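Local coordinates for thymidine kinase (Equid herpesvirus 4, PDB 1P73), which probably transfers the gamma-phosphate of ATP to thymidine, making dTMP for viral DNA replication through the pyrimidine salvage pathway, at residues Y16-S21 / E169-R174; G159-T164 / R281-F286. One frame throughout, in Å; residues are numbered along the deposited sequence.

Contact 1: residues Y16-S21 / E169-R174; sequences YGIGKS and EEHIRR. With 4TA (p1-(5'-adenosyl)p4-(5'-(2'-deoxy-thymidyl))tetraphosphate), chain N.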
loop_
_atom_site.group_PDB
_atom_site.type_symbol
_atom_site.label_atom_id
_atom_site.label_comp_id
_atom_site.label_asym_id
_atom_site.label_seq_id
_atom_site.Cartn_x
_atom_site.Cartn_y
_atom_site.Cartn_z
ATOM N N TYR B 16 -20.557 7.372 5.421
ATOM C CA TYR B 16 -20.724 8.802 5.234
ATOM C C TYR B 16 -22.144 9.278 5.547
ATOM O O TYR B 16 -23.117 8.512 5.438
ATOM C CB TYR B 16 -20.305 9.203 3.825
ATOM C CG TYR B 16 -21.124 8.607 2.713
ATOM C CD1 TYR B 16 -22.283 9.245 2.252
ATOM C CD2 TYR B 16 -20.726 7.422 2.087
ATOM C CE1 TYR B 16 -23.035 8.706 1.218
ATOM C CE2 TYR B 16 -21.469 6.876 1.045
ATOM C CZ TYR B 16 -22.622 7.523 0.615
ATOM O OH TYR B 16 -23.363 6.988 -0.420
ATOM N N GLY B 17 -22.245 10.548 5.938
ATOM C CA GLY B 17 -23.514 11.176 6.265
ATOM C C GLY B 17 -24.068 10.868 7.654
ATOM O O GLY B 17 -25.247 11.111 7.918
ATOM N N ILE B 18 -23.235 10.328 8.539
ATOM C CA ILE B 18 -23.676 10.012 9.892
ATOM C C ILE B 18 -23.439 11.179 10.854
ATOM O O ILE B 18 -24.216 11.385 11.772
ATOM C CB ILE B 18 -23.018 8.709 10.381
ATOM C CG1 ILE B 18 -23.854 7.514 9.936
ATOM C CG2 ILE B 18 -22.852 8.697 11.896
ATOM C CD1 ILE B 18 -23.334 6.155 10.415
ATOM N N GLY B 19 -22.371 11.942 10.626
ATOM C CA GLY B 19 -21.993 13.050 11.491
ATOM C C GLY B 19 -20.572 12.948 12.024
ATOM O O GLY B 19 -20.276 13.375 13.147
ATOM N N LYS B 20 -19.688 12.385 11.208
ATOM C CA LYS B 20 -18.300 12.168 11.584
ATOM C C LYS B 20 -17.563 13.472 11.754
ATOM O O LYS B 20 -17.115 13.802 12.851
ATOM C CB LYS B 20 -17.603 11.375 10.499
ATOM C CG LYS B 20 -16.888 10.144 10.973
ATOM C CD LYS B 20 -15.867 9.719 9.940
ATOM C CE LYS B 20 -16.430 9.803 8.526
ATOM N NZ LYS B 20 -15.982 11.059 7.872
ATOM N N SER B 21 -17.433 14.206 10.655
ATOM C CA SER B 21 -16.628 15.423 10.623
ATOM C C SER B 21 -17.073 16.477 11.631
ATOM O O SER B 21 -16.242 17.087 12.299
ATOM C CB SER B 21 -16.623 16.005 9.224
ATOM O OG SER B 21 -16.179 15.022 8.317
ATOM N N GLU B 169 -32.987 5.306 9.852
ATOM C CA GLU B 169 -33.963 6.373 9.719
ATOM C C GLU B 169 -33.304 7.734 9.697
ATOM O O GLU B 169 -33.463 8.490 8.748
ATOM C CB GLU B 169 -34.882 6.329 10.930
ATOM C CG GLU B 169 -36.335 6.098 10.596
ATOM C CD GLU B 169 -36.545 4.735 10.006
ATOM O OE1 GLU B 169 -36.540 3.729 10.764
ATOM O OE2 GLU B 169 -36.686 4.687 8.770
ATOM N N GLU B 170 -32.566 8.019 10.770
ATOM C CA GLU B 170 -31.931 9.311 10.998
ATOM C C GLU B 170 -30.760 9.531 10.059
ATOM O O GLU B 170 -30.496 10.655 9.648
ATOM C CB GLU B 170 -31.477 9.423 12.459
ATOM C CG GLU B 170 -30.889 10.766 12.874
ATOM C CD GLU B 170 -31.802 11.950 12.598
ATOM O OE1 GLU B 170 -33.052 11.787 12.634
ATOM O OE2 GLU B 170 -31.263 13.058 12.349
ATOM N N HIS B 171 -30.068 8.450 9.727
ATOM C CA HIS B 171 -28.959 8.505 8.798
ATOM C C HIS B 171 -29.405 8.967 7.408
ATOM O O HIS B 171 -28.786 9.867 6.830
ATOM C CB HIS B 171 -28.256 7.145 8.748
ATOM C CG HIS B 171 -27.038 7.120 7.878
ATOM N ND1 HIS B 171 -26.339 5.961 7.623
ATOM C CD2 HIS B 171 -26.396 8.105 7.205
ATOM C CE1 HIS B 171 -25.316 6.233 6.835
ATOM N NE2 HIS B 171 -25.332 7.527 6.560
ATOM N N ILE B 172 -30.474 8.361 6.883
ATOM C CA ILE B 172 -31.037 8.754 5.584
ATOM C C ILE B 172 -31.567 10.183 5.655
ATOM O O ILE B 172 -31.330 10.986 4.753
ATOM C CB ILE B 172 -32.143 7.775 5.123
ATOM C CG1 ILE B 172 -31.582 6.364 4.895
ATOM C CG2 ILE B 172 -32.817 8.271 3.843
ATOM C CD1 ILE B 172 -30.275 6.291 4.108
ATOM N N ARG B 173 -32.268 10.477 6.750
ATOM C CA ARG B 173 -32.749 11.816 7.080
ATOM C C ARG B 173 -31.621 12.850 7.068
ATOM O O ARG B 173 -31.824 13.991 6.659
ATOM C CB ARG B 173 -33.395 11.789 8.468
ATOM C CG ARG B 173 -34.827 12.278 8.544
ATOM C CD ARG B 173 -35.183 12.866 9.897
ATOM N NE ARG B 173 -36.465 12.370 10.412
ATOM C CZ ARG B 173 -36.601 11.336 11.251
ATOM N NH1 ARG B 173 -35.535 10.658 11.676
ATOM N NH2 ARG B 173 -37.813 10.977 11.664
ATOM N N ARG B 174 -30.442 12.448 7.530
ATOM C CA ARG B 174 -29.285 13.333 7.592
ATOM C C ARG B 174 -28.716 13.576 6.197
ATOM O O ARG B 174 -28.305 14.688 5.874
ATOM C CB ARG B 174 -28.215 12.755 8.524
ATOM C CG ARG B 174 -27.972 13.571 9.779
ATOM C CD ARG B 174 -27.319 12.799 10.928
ATOM N NE ARG B 174 -28.056 12.933 12.191
ATOM C CZ ARG B 174 -27.526 12.759 13.401
ATOM N NH1 ARG B 174 -26.243 12.444 13.539
ATOM N NH2 ARG B 174 -28.285 12.897 14.483
HETATM C C5M 4TA N . -12.998 6.969 2.025
HETATM C C5 4TA N . -13.834 6.818 0.789
HETATM C C6 4TA N . -14.845 7.732 0.507
HETATM N N1 4TA N . -15.596 7.585 -0.604
HETATM C C1B 4TA N . -16.656 8.556 -0.919
HETATM C C2B 4TA N . -17.953 8.353 -0.147
HETATM C C3B 4TA N . -18.541 9.757 -0.045
HETATM O O3B 4TA N . -19.607 9.964 -0.970
HETATM C C4B 4TA N . -17.394 10.710 -0.369
HETATM C C5B 4TA N . -17.096 11.663 0.784
HETATM O "O5'" 4TA N . -17.031 10.957 2.028
HETATM P PD 4TA N . -17.203 11.753 3.427
HETATM O O2D 4TA N . -17.033 10.783 4.589
HETATM O O1D 4TA N . -16.335 12.983 3.297
HETATM O OCD 4TA N . -18.742 12.252 3.358
HETATM P PC 4TA N . -19.455 13.161 4.491
HETATM O O1C 4TA N . -18.591 14.376 4.768
HETATM O O2C 4TA N . -20.869 13.370 3.996
HETATM O OBC 4TA N . -19.501 12.197 5.806
HETATM P PB 4TA N . -19.439 12.665 7.353
HETATM O O2B 4TA N . -18.182 13.453 7.550
HETATM O O1B 4TA N . -19.801 11.503 8.241
HETATM O OAB 4TA N . -20.680 13.641 7.513
HETATM P PA 4TA N . -20.645 15.112 8.172
HETATM O O1A 4TA N . -19.785 15.199 9.413
HETATM O O2A 4TA N . -20.453 16.104 7.034
HETATM O OA 4TA N . -22.191 15.128 8.638
HETATM C "C5'" 4TA N . -23.199 14.595 7.762
HETATM C "C4'" 4TA N . -24.339 15.584 7.496
HETATM O "O1'" 4TA N . -25.261 15.590 8.595
HETATM C "C1'" 4TA N . -25.148 16.791 9.366
HETATM C "C2'" 4TA N . -24.076 17.652 8.692
HETATM O "O2'" 4TA N . -24.433 19.027 8.636
HETATM C "C3'" 4TA N . -23.867 17.019 7.320
HETATM O "O3'" 4TA N . -24.674 17.626 6.319
HETATM N N9A 4TA N . -24.720 16.434 10.744
HETATM C C8A 4TA N . -23.528 16.080 11.297
HETATM N N7A 4TA N . -23.661 15.839 12.649
HETATM C C5A 4TA N . -25.011 16.065 12.884
HETATM C C4A 4TA N . -25.616 16.416 11.728
HETATM N N3A 4TA N . -26.948 16.699 11.662
HETATM C C2A 4TA N . -27.689 16.631 12.788
HETATM N N1A 4TA N . -27.113 16.283 13.962
HETATM C C6A 4TA N . -25.779 15.997 14.036
HETATM N N6A 4TA N . -25.186 15.645 15.206
HETATM O "O4'" 4TA N . -16.246 9.905 -0.670
HETATM C C2 4TA N . -15.353 6.504 -1.510
HETATM O O2 4TA N . -16.051 6.373 -2.553
HETATM N N3 4TA N . -14.371 5.589 -1.267
HETATM C C4 4TA N . -13.601 5.696 -0.161
HETATM O O4 4TA N . -12.704 4.858 0.047
#
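Two side chains of helix 168-177, His171 and Arg174, each take a backbone carbonyl of the ATP-binding P-loop (Walker A motif), whose amides face the tetraphosphate of the bound bisubstrate analogue 4TA. With CG anti to the backbone N (chi1 -176°), the His171 ring is carried out to the loop, where NE2 donates to Tyr16 O at 2.7 Å, with the carbonyl close to the imidazole plane; ND1 of the same ring is hydrogen-bonded to Arg194, so both ring nitrogens are satisfied. Ile18 CG1 sits squarely over the ring face as a CH-pi contact, 3.5 Å from the centroid of the His171 ring. Nearly one helical turn further, Arg174 NH1 reaches Ile18 O at 2.9 Å, running nearly along the C=O axis, and also bonds Leu290 O. Arg174 NE is held 3.2 Å from Glu170 OE2, on the anti lone pair, and these two bonds in the guanidinium plane fix its rotation, leaving one face lying against N1A of the adenine. On the loop's phosphate side, Gly17 N points to bridging OBC of 4TA at 3.2 Å and Lys20 N to O1B of 4TA at 3.1 Å. Lys20 NZ pairs with O2B of 4TA and forms salt bridges with Glu42, the predicted proton acceptor, and Asp120. At Gly19, with phi 124°, the absence of a side chain lets CA come within 3.4 Å of adenine C8A of 4TA.

Contact 2: residues G159-T164 / R281-F286; sequences GNIVVT and RNLNVF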
loop_
_atom_site.group_PDB
_atom_site.type_symbol
_atom_site.label_atom_id
_atom_site.label_comp_id
_atom_site.label_asym_id
_atom_site.label_seq_id
_atom_site.Cartn_x
_atom_site.Cartn_y
_atom_site.Cartn_z
ATOM N N GLY B 159 -3.164 2.420 18.698
ATOM C CA GLY B 159 -4.259 2.951 17.912
ATOM C C GLY B 159 -5.617 2.703 18.523
ATOM O O GLY B 159 -5.818 1.700 19.195
ATOM N N ASN B 160 -6.540 3.638 18.310
ATOM C CA ASN B 160 -7.927 3.475 18.732
ATOM C C ASN B 160 -8.817 3.866 17.584
ATOM O O ASN B 160 -8.633 4.937 17.003
ATOM C CB ASN B 160 -8.259 4.339 19.950
ATOM C CG ASN B 160 -7.293 4.125 21.090
ATOM O OD1 ASN B 160 -7.442 3.203 21.871
ATOM N ND2 ASN B 160 -6.290 4.977 21.185
ATOM N N ILE B 161 -9.763 2.993 17.239
ATOM C CA ILE B 161 -10.717 3.316 16.184
ATOM C C ILE B 161 -12.105 3.367 16.784
ATOM O O ILE B 161 -12.496 2.478 17.521
ATOM C CB ILE B 161 -10.595 2.343 14.955
ATOM C CG1 ILE B 161 -11.659 2.644 13.896
ATOM C CG2 ILE B 161 -10.672 0.897 15.373
ATOM C CD1 ILE B 161 -11.248 2.265 12.440
ATOM N N VAL B 162 -12.825 4.445 16.506
ATOM C CA VAL B 162 -14.203 4.613 16.960
ATOM C C VAL B 162 -15.117 4.574 15.742
ATOM O O VAL B 162 -15.102 5.478 14.910
ATOM C CB VAL B 162 -14.365 5.936 17.749
ATOM C CG1 VAL B 162 -15.823 6.318 17.905
ATOM C CG2 VAL B 162 -13.718 5.816 19.109
ATOM N N VAL B 163 -15.885 3.500 15.608
ATOM C CA VAL B 163 -16.812 3.391 14.481
ATOM C C VAL B 163 -18.092 4.089 14.882
ATOM O O VAL B 163 -18.606 3.883 15.984
ATOM C CB VAL B 163 -17.059 1.926 14.038
ATOM C CG1 VAL B 163 -18.197 1.845 13.043
ATOM C CG2 VAL B 163 -15.801 1.334 13.401
ATOM N N THR B 164 -18.577 4.968 14.021
ATOM C CA THR B 164 -19.771 5.727 14.349
ATOM C C THR B 164 -21.004 4.923 13.928
ATOM O O THR B 164 -21.016 4.309 12.857
ATOM C CB THR B 164 -19.735 7.095 13.684
ATOM O OG1 THR B 164 -19.818 6.936 12.267
ATOM C CG2 THR B 164 -18.377 7.722 13.879
ATOM N N ARG B 281 -4.783 -6.087 14.418
ATOM C CA ARG B 281 -4.420 -6.420 15.803
ATOM C C ARG B 281 -4.324 -5.193 16.689
ATOM O O ARG B 281 -4.894 -5.158 17.764
ATOM C CB ARG B 281 -3.045 -7.116 15.820
ATOM C CG ARG B 281 -2.770 -8.088 16.978
ATOM C CD ARG B 281 -1.455 -8.888 16.819
ATOM N NE ARG B 281 -1.582 -10.305 16.410
ATOM C CZ ARG B 281 -2.649 -10.887 15.831
ATOM N NH1 ARG B 281 -3.762 -10.206 15.567
ATOM N NH2 ARG B 281 -2.601 -12.178 15.514
ATOM N N ASN B 282 -3.589 -4.189 16.222
ATOM C CA ASN B 282 -3.213 -3.039 17.047
ATOM C C ASN B 282 -4.262 -1.912 17.091
ATOM O O ASN B 282 -3.981 -0.802 17.541
ATOM C CB ASN B 282 -1.848 -2.493 16.586
ATOM C CG ASN B 282 -0.666 -3.141 17.310
ATOM O OD1 ASN B 282 -0.807 -3.709 18.393
ATOM N ND2 ASN B 282 0.511 -3.037 16.716
ATOM N N LEU B 283 -5.472 -2.195 16.625
ATOM C CA LEU B 283 -6.534 -1.203 16.653
ATOM C C LEU B 283 -7.503 -1.521 17.773
ATOM O O LEU B 283 -8.283 -2.466 17.666
ATOM C CB LEU B 283 -7.277 -1.180 15.317
ATOM C CG LEU B 283 -6.624 -0.433 14.169
ATOM C CD1 LEU B 283 -7.375 -0.722 12.908
ATOM C CD2 LEU B 283 -6.615 1.060 14.447
ATOM N N ASN B 284 -7.439 -0.746 18.851
ATOM C CA ASN B 284 -8.387 -0.842 19.967
ATOM C C ASN B 284 -9.749 -0.249 19.537
ATOM O O ASN B 284 -9.836 0.959 19.242
ATOM C CB ASN B 284 -7.786 -0.105 21.166
ATOM C CG ASN B 284 -8.477 -0.416 22.477
ATOM O OD1 ASN B 284 -8.527 0.432 23.366
ATOM N ND2 ASN B 284 -8.994 -1.628 22.619
ATOM N N VAL B 285 -10.789 -1.096 19.467
ATOM C CA VAL B 285 -12.069 -0.746 18.803
ATOM C C VAL B 285 -13.218 -0.332 19.738
ATOM O O VAL B 285 -13.385 -0.898 20.812
ATOM C CB VAL B 285 -12.568 -1.889 17.866
ATOM C CG1 VAL B 285 -13.139 -3.070 18.677
ATOM C CG2 VAL B 285 -13.598 -1.375 16.865
ATOM N N PHE B 286 -14.008 0.651 19.303
ATOM C CA PHE B 286 -15.116 1.188 20.085
ATOM C C PHE B 286 -16.292 1.586 19.191
ATOM O O PHE B 286 -16.131 1.770 17.984
ATOM C CB PHE B 286 -14.675 2.422 20.871
ATOM C CG PHE B 286 -13.558 2.176 21.854
ATOM C CD1 PHE B 286 -12.225 2.357 21.478
ATOM C CD2 PHE B 286 -13.837 1.809 23.170
ATOM C CE1 PHE B 286 -11.188 2.148 22.394
ATOM C CE2 PHE B 286 -12.803 1.596 24.098
ATOM C CZ PHE B 286 -11.482 1.775 23.711
#
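Asn160 holds CG anti to its carbonyl carbon (chi1 -53°), whereas Asn284 holds CG anti to its backbone nitrogen (chi1 -165°); the two side chains nevertheless lie alongside each other, pointing the same way. Asn160 OD1 comes 3.4 Å from Asn284 CB and also lies at the edge of the Phe286 ring, near its plane, 3.9 Å from CE1 of Phe286. The polar end of Asn160 is satisfied by strands 5-13 and 309-313, ND2 by Arg9 O and OD1 by Ser309 N. On this same face Val162 CG2 meets CB of Phe286 at 3.9 Å.

These residues belong to neighbouring parallel strands, 159-165 and 283-289, in the central sheet of the P-loop NTPase fold. Asn284, Val285 and Phe286 pair in register with Asn160, Ile161 and Val162. Ile161 sits between its partners: its N donates to Asn284 O at 2.9 Å, and its O receives Phe286 N at 3.0 Å. Asn284 N bonds Gly159 O, and Val163 N bonds Phe286 O at 2.9 Å. Three carbonyl oxygens, those of Asn284, Ile161 and Phe286, also receive CA-H...O contacts, such as Asn160 CA to Asn284 O at 3.2 Å. The other edge of strand 159-165 is bonded to strand 5-13 through Tyr11 and Asp13.

The opposite face carries Leu283, Ile161 and Val285. Ile161 CG2 is the point of contact, touching Leu283 CB and Val285 CG2, each 4.0 Å away. Helix 187-208 packs against this face, with Cys204 and His205 on Val285 and Val201 on Val163.

Strand 159-165 of contact 2 runs on almost directly into helix 168-177 of contact 1, so the sheet pairing and the nucleotide site are joined through a short connection. The contact centres lie 20 Å apart, yet the segments meet: Ile18 CG2 packs 3.5 Å from Thr164 OG1, and Lys20 CG lies 4.1 Å from Thr164 CG2. Thr164 OG1 is hydrogen-bonded to Asp13 O, just ahead of the P-loop. Contact 2 stands back from the ligand, the side chain of Val163 being about 11 Å from 4TA, whereas contact 1 touches it directly. Helix 187-208, which lines one sheet face of contact 2, also reaches Tyr16 and His171 of contact 1.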